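Local coordinates for protein beta-lactamase (Klebsiella pneumoniae, PDB 6K8X) that probably hydrolyses the ring of beta-lactam antibiotics to substituted beta-amino acids, as a class C enzyme of the serine beta-lactamase family, at residues 132-137 with 220-225. Sequence-based numbering, arbitrary orientation.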
loop_
_atom_site.group_PDB
_atom_site.type_symbol
_atom_site.label_atom_id
_atom_site.label_comp_id
_atom_site.label_asym_id
_atom_site.label_seq_id
_atom_site.Cartn_x
_atom_site.Cartn_y
_atom_site.Cartn_z
ATOM N N LYS A 132 -14.258 -10.867 -15.621
ATOM C CA LYS A 132 -15.171 -9.947 -14.959
ATOM C C LYS A 132 -16.021 -10.566 -13.858
ATOM O O LYS A 132 -16.694 -9.817 -13.142
ATOM C CB LYS A 132 -16.098 -9.279 -15.987
ATOM C CG LYS A 132 -15.371 -8.325 -16.922
ATOM C CD LYS A 132 -16.325 -7.382 -17.628
ATOM C CE LYS A 132 -15.560 -6.367 -18.465
ATOM N NZ LYS A 132 -14.632 -5.548 -17.631
ATOM N N ASN A 133 -16.019 -11.888 -13.686
ATOM C CA ASN A 133 -16.772 -12.505 -12.606
ATOM C C ASN A 133 -15.973 -13.671 -12.042
ATOM O O ASN A 133 -14.904 -14.028 -12.549
ATOM C CB ASN A 133 -18.169 -12.945 -13.070
ATOM C CG ASN A 133 -18.133 -13.937 -14.218
ATOM O OD1 ASN A 133 -17.291 -14.835 -14.267
ATOM N ND2 ASN A 133 -19.071 -13.786 -15.145
ATOM N N THR A 134 -16.516 -14.271 -10.983
ATOM C CA THR A 134 -15.799 -15.312 -10.256
ATOM C C THR A 134 -15.610 -16.564 -11.105
ATOM O O THR A 134 -14.557 -17.207 -11.036
ATOM C CB THR A 134 -16.547 -15.642 -8.963
ATOM O OG1 THR A 134 -16.605 -14.468 -8.141
ATOM C CG2 THR A 134 -15.844 -16.753 -8.196
ATOM N N THR A 135 -16.607 -16.919 -11.919
ATOM C CA THR A 135 -16.489 -18.113 -12.757
ATOM C C THR A 135 -15.291 -18.011 -13.695
ATOM O O THR A 135 -14.474 -18.939 -13.786
ATOM C CB THR A 135 -17.775 -18.322 -13.555
ATOM O OG1 THR A 135 -18.872 -18.499 -12.651
ATOM C CG2 THR A 135 -17.651 -19.554 -14.445
ATOM N N GLN A 136 -15.163 -16.880 -14.392
ATOM C CA GLN A 136 -14.026 -16.677 -15.284
ATOM C C GLN A 136 -12.712 -16.622 -14.511
ATOM O O GLN A 136 -11.682 -17.107 -14.994
ATOM C CB GLN A 136 -14.230 -15.403 -16.101
ATOM C CG GLN A 136 -15.494 -15.439 -16.963
ATOM C CD GLN A 136 -15.918 -14.063 -17.448
ATOM O OE1 GLN A 136 -15.604 -13.048 -16.827
ATOM N NE2 GLN A 136 -16.645 -14.026 -18.560
ATOM N N LEU A 137 -12.726 -16.031 -13.314
ATOM C CA LEU A 137 -11.511 -15.972 -12.507
ATOM C C LEU A 137 -11.032 -17.372 -12.137
ATOM O O LEU A 137 -9.845 -17.695 -12.280
ATOM C CB LEU A 137 -11.752 -15.139 -11.246
ATOM C CG LEU A 137 -10.615 -15.187 -10.220
ATOM C CD1 LEU A 137 -9.363 -14.554 -10.793
ATOM C CD2 LEU A 137 -11.027 -14.509 -8.918
ATOM N N MET A 220 -13.569 -0.036 -10.319
ATOM C CA MET A 220 -13.307 -1.197 -9.484
ATOM C C MET A 220 -13.755 -2.462 -10.204
ATOM O O MET A 220 -14.948 -2.640 -10.475
ATOM C CB MET A 220 -14.012 -1.044 -8.139
ATOM C CG MET A 220 -13.585 0.210 -7.375
ATOM S SD MET A 220 -11.804 0.280 -7.079
ATOM C CE MET A 220 -11.521 -1.370 -6.429
ATOM N N GLU A 221 -12.802 -3.329 -10.518
ATOM C CA GLU A 221 -13.056 -4.597 -11.187
ATOM C C GLU A 221 -12.765 -5.743 -10.223
ATOM O O GLU A 221 -12.471 -5.526 -9.047
ATOM C CB GLU A 221 -12.227 -4.686 -12.468
ATOM C CG GLU A 221 -12.538 -3.545 -13.423
ATOM C CD GLU A 221 -12.596 -3.972 -14.878
ATOM O OE1 GLU A 221 -12.546 -5.190 -15.156
ATOM O OE2 GLU A 221 -12.704 -3.080 -15.745
ATOM N N ILE A 222 -12.835 -6.978 -10.732
ATOM C CA ILE A 222 -12.812 -8.140 -9.849
ATOM C C ILE A 222 -11.499 -8.201 -9.081
ATOM O O ILE A 222 -10.416 -7.956 -9.630
ATOM C CB ILE A 222 -13.060 -9.437 -10.637
ATOM C CG1 ILE A 222 -13.069 -10.637 -9.683
ATOM C CG2 ILE A 222 -12.030 -9.609 -11.747
ATOM C CD1 ILE A 222 -14.048 -11.720 -10.068
ATOM N N LEU A 223 -11.606 -8.505 -7.786
ATOM C CA LEU A 223 -10.500 -8.493 -6.827
ATOM C C LEU A 223 -9.783 -7.142 -6.788
ATOM O O LEU A 223 -8.645 -7.049 -6.307
ATOM C CB LEU A 223 -9.501 -9.629 -7.098
ATOM C CG LEU A 223 -10.003 -11.044 -6.778
ATOM C CD1 LEU A 223 -8.871 -12.048 -6.860
ATOM C CD2 LEU A 223 -10.670 -11.124 -5.407
ATOM N N GLY A 224 -10.450 -6.079 -7.253
ATOM C CA GLY A 224 -9.837 -4.762 -7.252
ATOM C C GLY A 224 -9.763 -4.119 -5.881
ATOM O O GLY A 224 -8.849 -3.336 -5.607
ATOM N N ASN A 225 -10.723 -4.418 -5.005
ATOM C CA ASN A 225 -10.694 -3.830 -3.667
ATOM C C ASN A 225 -9.405 -4.200 -2.947
ATOM O O ASN A 225 -8.778 -3.359 -2.288
ATOM C CB ASN A 225 -11.891 -4.308 -2.844
ATOM C CG ASN A 225 -13.170 -3.516 -3.123
ATOM O OD1 ASN A 225 -13.132 -2.370 -3.564
ATOM N ND2 ASN A 225 -14.310 -4.134 -2.837
#
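I222 reaches across to the first turn of helix 134-143, a compact case of one apolar side chain joining a loop to a helix start. Its CG1 lies anti to the backbone N (chi1 -178°), pointing across the gap, and chi2 (145°) turns CD1 onto the backbone of N133, 3.4 Å from N133 C, and close to T134 N. Farther along the helix, L137 CD2 packs on L223 CD1 at 3.9 Å, the two side chains crossing at about a right angle, and lies more loosely beside I222 CD1. I131 touches both L137 and I222 and extends this greasy patch.

The polar link lies at the surface, a salt bridge between K132 NZ and E221 OE1, 3.3 Å apart, whose hydrogen bond is weak; OE2 stands farther from NZ. E221 also belongs to the AMP-binding site.

Hydrogen bonds within each segment set the two shapes. N133 and Q136 form a capping box: Q136 N gives a nearly straight bond (175°) to N133 OD1, and N133 N returns a weak one to Q136 OE1, which also accepts from K132 N at 2.8 Å. On the partner side, a type II turn from E221 to G224 closes through G224 N to E221 O.

A capped helix start and a hydrogen-bonded turn thus meet mainly through apolar contact, with the exposed, long ion pair probably contributing little.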